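Local atomic coordinates of allantoicase (Saccharomyces cerevisiae, PDB entry 1O59), a protein that catalyses the hydrolysis of allantoate to (S)-ureidoglycolate and urea, a step in allantoin degradation that lets yeast use purines as secondary nitrogen sources. Residues N32-I38 with F190-V196; G110-F116 with P157-F163; H206-Y212 with I350-Y355. All coordinates share one frame; numbering follows the deposited sequence. Where two conformers were deposited one is given.

Contact 1. Residues N32-I38 with F190-V196; sequences NKAVDVI and FRLYGRV
I38 and F190 meet in the tight part of this contact, where the short strand 35-36 pairs antiparallel with strand 186-196 of the first allantoicase repeat. The methyl CD1 of I38 sits over one face of the F190 ring, 3.7 Å from its centroid and offset toward the rim, a CH-pi contact between side chains that cross at about a right angle. The same methyl also touches CB of L192, and I177 of strand 176-182 packs on all three residues. Backbone pairing continues from here: V37 N donates to L192 O, and V35 and G194 form the hydrogen-bonded pair, with G194 N to V35 O at 2.9 Å. D36 replaces the next backbone acceptor with its own side chain. Its CG is anti to the backbone N (chi1 176°), which brings OD1 to L192 N at 3.0 Å, the donor lying well above the carboxylate plane.

The polar margins are looser and bridged by water. In the R195 conformer given, and so provisionally, CB of K33 lies 3.7 Å from CZ of R195, over the centre of the guanidinium, while NH1 bonds G216 O; the K33 amine leads away to Q263. One water here joins K33 O to V196 N and, weakly, to R195 NH1. At the other margin a second water donates to D36 OD2 and F190 O and accepts from R191 NH1, whose protein partner is Q62 O. D36 OD2 and R191 NH1 stay 4.1 Å apart, which implies a probably solvent-mediated charge interaction and not a direct salt bridge.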
# COMPACT_ATOMS: atom_id res chain seq x y z
N ASN A 32 -8.70 9.97 -2.65
CA ASN A 32 -8.16 10.18 -1.32
C ASN A 32 -6.66 9.97 -1.25
O ASN A 32 -6.08 10.15 -0.19
CB ASN A 32 -8.91 9.31 -0.29
CG ASN A 32 -10.34 9.76 -0.05
OD1 ASN A 32 -10.62 10.64 0.78
ND2 ASN A 32 -11.27 9.15 -0.77
N LYS A 33 -6.03 9.60 -2.36
CA LYS A 33 -4.58 9.48 -2.46
C LYS A 33 -4.03 8.53 -1.39
O LYS A 33 -2.96 8.78 -0.81
CB LYS A 33 -3.90 10.86 -2.34
CG LYS A 33 -4.58 12.00 -3.15
CD LYS A 33 -4.71 11.71 -4.67
CE LYS A 33 -5.42 12.88 -5.41
NZ LYS A 33 -5.25 12.82 -6.89
N ALA A 34 -4.74 7.44 -1.14
CA ALA A 34 -4.43 6.58 -0.02
C ALA A 34 -3.71 5.31 -0.42
O ALA A 34 -3.80 4.85 -1.56
CB ALA A 34 -5.68 6.24 0.71
N VAL A 35 -3.04 4.73 0.58
CA VAL A 35 -2.28 3.49 0.46
C VAL A 35 -2.52 2.63 1.71
O VAL A 35 -3.03 3.12 2.71
CB VAL A 35 -0.76 3.77 0.35
CG1 VAL A 35 -0.45 4.60 -0.91
CG2 VAL A 35 -0.24 4.48 1.62
N ASP A 36 -2.16 1.35 1.63
CA ASP A 36 -2.23 0.43 2.79
C ASP A 36 -1.07 0.71 3.75
O ASP A 36 0.07 0.20 3.60
CB ASP A 36 -2.24 -1.02 2.32
CG ASP A 36 -2.21 -2.01 3.46
OD1 ASP A 36 -2.63 -1.63 4.59
OD2 ASP A 36 -1.79 -3.20 3.30
N VAL A 37 -1.38 1.51 4.77
CA VAL A 37 -0.37 2.03 5.66
C VAL A 37 0.08 1.01 6.70
O VAL A 37 1.04 1.28 7.43
CB VAL A 37 -0.84 3.32 6.37
CG1 VAL A 37 -1.08 4.45 5.36
CG2 VAL A 37 -2.10 3.04 7.22
N ILE A 38 -0.62 -0.13 6.79
CA ILE A 38 -0.24 -1.22 7.70
C ILE A 38 0.38 -2.43 7.00
O ILE A 38 0.78 -3.38 7.69
CB ILE A 38 -1.42 -1.71 8.56
CG1 ILE A 38 -2.52 -2.34 7.70
CG2 ILE A 38 -1.95 -0.55 9.38
CD1 ILE A 38 -3.74 -2.79 8.46
N PHE A 190 -5.83 -8.06 6.42
CA PHE A 190 -6.34 -6.74 6.84
C PHE A 190 -5.55 -5.60 6.20
O PHE A 190 -4.37 -5.44 6.48
CB PHE A 190 -6.31 -6.63 8.36
CG PHE A 190 -6.72 -5.27 8.92
CD1 PHE A 190 -7.78 -4.52 8.35
CD2 PHE A 190 -6.08 -4.77 10.05
CE1 PHE A 190 -8.15 -3.28 8.88
CE2 PHE A 190 -6.48 -3.55 10.60
CZ PHE A 190 -7.51 -2.81 10.01
N ARG A 191 -6.20 -4.86 5.31
CA ARG A 191 -5.61 -3.67 4.69
C ARG A 191 -6.26 -2.42 5.28
O ARG A 191 -7.47 -2.38 5.40
CB ARG A 191 -5.89 -3.66 3.18
CG ARG A 191 -5.65 -4.96 2.43
CD ARG A 191 -4.28 -5.56 2.67
NE ARG A 191 -3.96 -6.72 1.82
CZ ARG A 191 -2.89 -7.50 2.04
NH1 ARG A 191 -2.10 -7.27 3.09
NH2 ARG A 191 -2.61 -8.52 1.23
N LEU A 192 -5.49 -1.41 5.62
CA LEU A 192 -6.09 -0.14 6.05
C LEU A 192 -5.54 1.05 5.23
O LEU A 192 -4.34 1.35 5.26
CB LEU A 192 -5.92 0.09 7.56
CG LEU A 192 -6.87 1.18 8.08
CD1 LEU A 192 -8.34 0.71 8.20
CD2 LEU A 192 -6.39 1.69 9.40
N TYR A 193 -6.44 1.71 4.50
CA TYR A 193 -6.04 2.78 3.59
C TYR A 193 -6.04 4.16 4.23
O TYR A 193 -7.07 4.59 4.80
CB TYR A 193 -6.89 2.77 2.28
CG TYR A 193 -6.73 1.43 1.59
CD1 TYR A 193 -5.51 1.08 1.03
CD2 TYR A 193 -7.78 0.51 1.55
CE1 TYR A 193 -5.32 -0.16 0.43
CE2 TYR A 193 -7.60 -0.73 0.96
CZ TYR A 193 -6.36 -1.05 0.39
OH TYR A 193 -6.12 -2.26 -0.19
N GLY A 194 -4.90 4.84 4.13
CA GLY A 194 -4.82 6.21 4.64
C GLY A 194 -3.98 7.16 3.79
O GLY A 194 -3.14 6.73 3.03
N ARG A 195 -4.25 8.45 3.91
CA ARG A 195 -3.51 9.46 3.19
C ARG A 195 -2.34 9.74 4.09
O ARG A 195 -2.54 10.12 5.23
CB ARG A 195 -4.37 10.73 2.93
CG ARG A 195 -3.93 11.58 1.77
CD ARG A 195 -2.60 12.29 1.95
NE ARG A 195 -2.23 13.00 0.73
CZ ARG A 195 -1.37 12.59 -0.19
NH1 ARG A 195 -0.71 11.46 -0.04
NH2 ARG A 195 -1.16 13.34 -1.26
N VAL A 196 -1.13 9.52 3.59
CA VAL A 196 0.06 9.65 4.39
C VAL A 196 0.35 11.11 4.66
O VAL A 196 0.18 11.95 3.79
CB VAL A 196 1.29 8.97 3.71
CG1 VAL A 196 2.58 9.21 4.52
CG2 VAL A 196 1.05 7.50 3.51
O HOH W 1 -0.79 8.64 0.87
O HOH W 2 -1.85 -5.30 5.00

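Contact 2. Residues G110-F116 with P157-F163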
# COMPACT_ATOMS: atom_id res chain seq x y z
N GLY A 110 -10.60 0.53 4.14
CA GLY A 110 -9.82 -0.69 4.31
C GLY A 110 -10.42 -1.92 3.68
O GLY A 110 -11.45 -1.86 3.01
N GLU A 111 -9.73 -3.03 3.89
CA GLU A 111 -10.20 -4.35 3.49
C GLU A 111 -10.05 -5.37 4.62
O GLU A 111 -8.97 -5.49 5.26
CB GLU A 111 -9.46 -4.90 2.25
CG GLU A 111 -9.88 -6.35 1.92
CD GLU A 111 -9.16 -6.99 0.71
OE1 GLU A 111 -8.53 -6.28 -0.11
OE2 GLU A 111 -9.25 -8.24 0.58
N ILE A 112 -11.11 -6.13 4.82
CA ILE A 112 -11.06 -7.33 5.63
C ILE A 112 -11.40 -8.53 4.74
O ILE A 112 -12.50 -8.61 4.16
CB ILE A 112 -12.05 -7.22 6.82
CG1 ILE A 112 -11.52 -6.20 7.88
CG2 ILE A 112 -12.34 -8.59 7.46
CD1 ILE A 112 -10.35 -6.72 8.71
N ASP A 113 -10.41 -9.42 4.62
CA ASP A 113 -10.57 -10.68 3.87
C ASP A 113 -10.62 -11.90 4.83
O ASP A 113 -9.63 -12.24 5.49
CB ASP A 113 -9.40 -10.82 2.87
CG ASP A 113 -9.63 -11.93 1.80
OD1 ASP A 113 -10.67 -12.68 1.83
OD2 ASP A 113 -8.78 -12.11 0.89
N THR A 114 -11.76 -12.55 4.88
CA THR A 114 -11.93 -13.78 5.67
C THR A 114 -11.67 -15.04 4.84
O THR A 114 -12.15 -16.10 5.20
CB THR A 114 -13.37 -13.85 6.28
OG1 THR A 114 -14.35 -13.69 5.26
CG2 THR A 114 -13.64 -12.68 7.21
N ALA A 115 -10.93 -14.92 3.74
CA ALA A 115 -10.64 -16.06 2.84
C ALA A 115 -10.34 -17.38 3.52
O ALA A 115 -9.44 -17.47 4.38
CB ALA A 115 -9.49 -15.71 1.90
N PHE A 116 -11.09 -18.41 3.12
CA PHE A 116 -10.95 -19.79 3.60
C PHE A 116 -11.41 -20.03 5.04
O PHE A 116 -11.34 -21.16 5.53
CB PHE A 116 -9.51 -20.33 3.41
CG PHE A 116 -8.99 -20.18 2.01
CD1 PHE A 116 -9.56 -20.88 0.98
CD2 PHE A 116 -7.95 -19.30 1.74
CE1 PHE A 116 -9.08 -20.71 -0.32
CE2 PHE A 116 -7.47 -19.12 0.46
CZ PHE A 116 -8.03 -19.82 -0.57
N PRO A 157 -18.36 -15.32 5.49
CA PRO A 157 -17.37 -16.37 5.35
C PRO A 157 -16.52 -16.21 4.10
O PRO A 157 -17.05 -15.88 3.05
CB PRO A 157 -18.20 -17.65 5.28
CG PRO A 157 -19.52 -17.24 4.79
CD PRO A 157 -19.72 -15.82 5.21
N SER A 158 -15.21 -16.43 4.24
CA SER A 158 -14.33 -16.60 3.10
C SER A 158 -14.56 -15.58 1.99
O SER A 158 -14.78 -15.94 0.87
CB SER A 158 -14.47 -18.02 2.53
OG SER A 158 -13.46 -18.25 1.56
N GLN A 159 -14.46 -14.30 2.32
CA GLN A 159 -14.63 -13.27 1.32
C GLN A 159 -13.98 -11.96 1.69
O GLN A 159 -13.67 -11.70 2.84
CB GLN A 159 -16.11 -13.03 1.10
CG GLN A 159 -16.80 -12.37 2.28
CD GLN A 159 -18.29 -12.44 2.17
OE1 GLN A 159 -18.90 -13.47 2.52
NE2 GLN A 159 -18.91 -11.36 1.67
N ARG A 160 -13.84 -11.12 0.67
CA ARG A 160 -13.25 -9.80 0.80
C ARG A 160 -14.34 -8.78 1.11
O ARG A 160 -15.43 -8.85 0.57
CB ARG A 160 -12.54 -9.42 -0.50
CG ARG A 160 -11.50 -10.46 -0.90
CD ARG A 160 -10.72 -10.14 -2.13
NE ARG A 160 -10.06 -8.85 -2.01
CZ ARG A 160 -9.90 -8.00 -3.00
NH1 ARG A 160 -10.33 -8.28 -4.22
NH2 ARG A 160 -9.29 -6.85 -2.78
N HIS A 161 -14.04 -7.86 2.02
CA HIS A 161 -14.94 -6.79 2.32
C HIS A 161 -14.15 -5.51 2.15
O HIS A 161 -13.11 -5.33 2.80
CB HIS A 161 -15.49 -6.86 3.75
CG HIS A 161 -15.98 -8.21 4.16
ND1 HIS A 161 -15.13 -9.25 4.48
CD2 HIS A 161 -17.24 -8.69 4.35
CE1 HIS A 161 -15.84 -10.31 4.84
NE2 HIS A 161 -17.12 -9.99 4.77
N LEU A 162 -14.68 -4.64 1.30
CA LEU A 162 -14.05 -3.39 0.92
C LEU A 162 -14.91 -2.27 1.46
O LEU A 162 -16.08 -2.10 1.05
CB LEU A 162 -13.98 -3.32 -0.61
CG LEU A 162 -13.35 -4.53 -1.31
CD1 LEU A 162 -13.41 -4.35 -2.81
CD2 LEU A 162 -11.90 -4.74 -0.87
N PHE A 163 -14.33 -1.52 2.40
CA PHE A 163 -15.08 -0.46 3.10
C PHE A 163 -14.41 0.93 3.04
O PHE A 163 -13.17 1.08 2.98
CB PHE A 163 -15.41 -0.87 4.55
CG PHE A 163 -14.21 -1.23 5.35
CD1 PHE A 163 -13.75 -2.55 5.39
CD2 PHE A 163 -13.50 -0.23 6.04
CE1 PHE A 163 -12.60 -2.88 6.12
CE2 PHE A 163 -12.35 -0.52 6.75
CZ PHE A 163 -11.89 -1.87 6.80
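E111 reaches diagonally to R160 across an antiparallel beta pairing, strand 105-113 with strand 160-164, whose segments 110-113 and 160-163 run at 164° with axes 4.6 Å apart. The pairing belongs to the first allantoicase repeat, a member of the galactose-binding-domain-like clan, consistent with an antiparallel beta-sandwich. Backbone bonds close the hydrogen-bonded pairs G110 with F163 and I112 with H161; beyond the strands, T114 N continues to Q159 O.

The charged interaction lies on the face carrying E111, D113, R160 and L162. R160 grips the E111 carboxylate side-on, NE to OE2 and NH2 to OE1, each at 2.8 Å and nearly straight. Both oxygens lie in the guanidinium plane, yet they are met from above the carboxylate plane, the two planes being 49° apart. E111 has CG anti to N (chi1 175°) and is extended beyond CG, which carries its carboxylate alongside L162 to R160. E21 of helix 21-31 forms a second salt bridge with R160 NH1; R160 is thus shared by two carboxylates, which probably helps to offset the charge of the buried E111.

Aromatic packing occupies the other face. F163 folds its ring back over G110, whose CA lies 3.8 Å from the ring centroid; a CB at G110 would clash with CZ of F163. CG1 of I112 touches the ring at CE1.

Side-chain hydrogen bonds fasten the loop end. D113 OD1 accepts from A115 N, an Asx turn. T114 OG1 accepts from Q159 N and also bonds G156 O, while S158 OG takes F116 N at 2.8 Å. Within the strands, I112 O accepts twice from H161, from N and from ring ND1, each 2.7 Å away and reaching it from opposite faces of the carbonyl plane.

Contact 3. Residues H206-Y212 with I350-Y355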
# COMPACT_ATOMS: atom_id res chain seq x y z
N HIS A 206 15.70 21.43 1.24
CA HIS A 206 16.23 20.13 1.69
C HIS A 206 15.64 18.97 0.87
O HIS A 206 14.42 18.79 0.82
CB HIS A 206 15.95 19.98 3.18
CG HIS A 206 16.25 18.62 3.72
ND1 HIS A 206 15.52 18.04 4.74
CD2 HIS A 206 17.18 17.70 3.35
CE1 HIS A 206 16.00 16.84 4.99
NE2 HIS A 206 17.00 16.60 4.16
N ILE A 207 16.49 18.19 0.22
CA ILE A 207 15.96 17.28 -0.80
C ILE A 207 15.41 15.98 -0.23
O ILE A 207 15.95 15.41 0.71
CB ILE A 207 16.98 17.00 -1.97
CG1 ILE A 207 18.17 16.14 -1.51
CG2 ILE A 207 17.47 18.29 -2.62
CD1 ILE A 207 18.59 15.05 -2.57
N ILE A 208 14.32 15.54 -0.84
CA ILE A 208 13.62 14.34 -0.46
C ILE A 208 13.29 13.53 -1.71
O ILE A 208 13.42 14.02 -2.85
CB ILE A 208 12.31 14.68 0.34
CG1 ILE A 208 11.34 15.54 -0.49
CG2 ILE A 208 12.63 15.44 1.63
CD1 ILE A 208 9.94 15.56 0.03
N ASP A 209 12.87 12.30 -1.50
CA ASP A 209 12.30 11.51 -2.58
C ASP A 209 10.80 11.86 -2.69
O ASP A 209 9.96 11.37 -1.93
CB ASP A 209 12.52 10.01 -2.35
CG ASP A 209 12.08 9.18 -3.54
OD1 ASP A 209 11.47 9.72 -4.49
OD2 ASP A 209 12.29 7.95 -3.60
N LEU A 210 10.50 12.71 -3.66
CA LEU A 210 9.16 13.20 -3.87
C LEU A 210 8.24 12.08 -4.28
O LEU A 210 7.03 12.22 -4.15
CB LEU A 210 9.15 14.29 -4.95
CG LEU A 210 9.97 15.53 -4.60
CD1 LEU A 210 10.16 16.41 -5.81
CD2 LEU A 210 9.33 16.30 -3.44
N ALA A 211 8.80 10.98 -4.77
CA ALA A 211 8.02 9.83 -5.21
C ALA A 211 7.92 8.71 -4.18
O ALA A 211 7.31 7.67 -4.44
CB ALA A 211 8.62 9.30 -6.49
N TYR A 212 8.50 8.90 -3.01
CA TYR A 212 8.47 7.87 -1.97
C TYR A 212 7.10 7.79 -1.27
O TYR A 212 6.48 8.82 -0.97
CB TYR A 212 9.55 8.20 -0.94
CG TYR A 212 9.93 7.17 0.07
CD1 TYR A 212 10.01 5.82 -0.25
CD2 TYR A 212 10.30 7.56 1.36
CE1 TYR A 212 10.44 4.88 0.70
CE2 TYR A 212 10.72 6.65 2.30
CZ TYR A 212 10.80 5.31 1.97
OH TYR A 212 11.19 4.41 2.93
N ILE A 350 10.99 3.52 -8.59
CA ILE A 350 11.35 4.84 -9.10
C ILE A 350 11.48 5.88 -7.97
O ILE A 350 10.69 5.93 -7.01
CB ILE A 350 10.41 5.31 -10.25
CG1 ILE A 350 10.97 6.62 -10.86
CG2 ILE A 350 8.96 5.52 -9.78
CD1 ILE A 350 10.28 7.03 -12.14
N ARG A 351 12.54 6.66 -8.08
CA ARG A 351 12.90 7.63 -7.07
C ARG A 351 13.01 8.91 -7.80
O ARG A 351 13.63 8.94 -8.86
CB ARG A 351 14.25 7.33 -6.40
CG ARG A 351 14.46 5.90 -6.01
CD ARG A 351 13.39 5.37 -5.12
NE ARG A 351 13.80 4.17 -4.43
CZ ARG A 351 13.03 3.48 -3.61
NH1 ARG A 351 11.78 3.86 -3.37
NH2 ARG A 351 13.53 2.39 -3.01
N VAL A 352 12.43 9.96 -7.24
CA VAL A 352 12.48 11.29 -7.81
C VAL A 352 12.96 12.22 -6.71
O VAL A 352 12.18 12.73 -5.89
CB VAL A 352 11.09 11.74 -8.32
CG1 VAL A 352 11.17 13.09 -8.95
CG2 VAL A 352 10.55 10.70 -9.32
N TRP A 353 14.27 12.43 -6.69
CA TRP A 353 14.89 13.29 -5.71
C TRP A 353 14.88 14.78 -6.11
O TRP A 353 15.29 15.14 -7.20
CB TRP A 353 16.31 12.85 -5.44
CG TRP A 353 16.41 11.59 -4.65
CD1 TRP A 353 16.55 10.34 -5.14
CD2 TRP A 353 16.43 11.47 -3.22
NE1 TRP A 353 16.64 9.43 -4.11
CE2 TRP A 353 16.58 10.11 -2.92
CE3 TRP A 353 16.33 12.37 -2.18
CZ2 TRP A 353 16.63 9.64 -1.62
CZ3 TRP A 353 16.37 11.90 -0.88
CH2 TRP A 353 16.53 10.55 -0.62
N GLY A 354 14.41 15.60 -5.19
CA GLY A 354 14.24 17.02 -5.41
C GLY A 354 13.56 17.64 -4.21
O GLY A 354 13.55 17.07 -3.13
N TYR A 355 12.94 18.78 -4.41
CA TYR A 355 12.23 19.44 -3.32
C TYR A 355 11.08 20.23 -3.92
O TYR A 355 10.95 20.32 -5.15
CB TYR A 355 13.19 20.34 -2.51
CG TYR A 355 13.51 21.67 -3.17
CD1 TYR A 355 14.73 21.90 -3.82
CD2 TYR A 355 12.58 22.70 -3.13
CE1 TYR A 355 15.00 23.18 -4.43
CE2 TYR A 355 12.83 23.95 -3.72
CZ TYR A 355 14.02 24.20 -4.37
OH TYR A 355 14.13 25.48 -4.91
OXT TYR A 355 10.29 20.81 -3.19
O HOH W 3 10.20 6.13 -4.31
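One carboxylate oxygen of D209 stands in for a backbone acceptor opposite V352 and at the same time holds its own turn: OD1 takes V352 N at 2.9 Å and A211 N at 3.0 Å, from opposite faces of the carboxylate plane. The second bond defines an Asx turn, overlapping a type I beta turn from D209 to Y212, just where the short strand 208-209 leaves its antiparallel partner, strand 346-354 of the second allantoicase repeat. The pairing is confirmed by the two bonds of I208 with G354 and by L210 N to V352 O. CG of D209 is anti to its N (chi1 -173°), placing the carboxylate beside the V352 backbone. An alanine here is likely to leave V352 N without its acceptor and the turn at A211 freer to move.

W353, paired with D209, lays its ring beside it on the same face of the sheet. CB of D209 stands 4.1 Å from the centroid of the six-membered ring, only 10° off its normal, and CD1 of I207 approaches CE3 obliquely at 3.5 Å; K273 adds a cation-pi contact. At the turn, CB of A211 packs against CG2 of V352. R351 NH1, bonded to L235 O, remains 4.1 Å from D209 OD2. A single water spans them, donating to D209 OD2 and to I350 O and accepting from R351 NH1 at 2.9 Å.

Contacts 1 and 2 are two pairings of one antiparallel sheet, with centres 16 Å apart and contact 2 nested in the chain loop that contact 1 closes. Strands 186-196 and 105-113 are neighbours in it: E111 N lies 2.8 Å from R191 O, a probable hydrogen bond, and CD1 of F190 packs on CD1 of I112 at 3.4 Å. Contact 3 follows later in the chain, in the second repeat. It repeats the scheme of contact 1, an aspartate on a short strand (D36, D209) bridged by water to an arginine of the long one (R191, R351). Its centre is 20 Å from that of contact 1, with nearest atoms about 7 Å apart, and 35 Å from that of contact 2, across the centre of the chain.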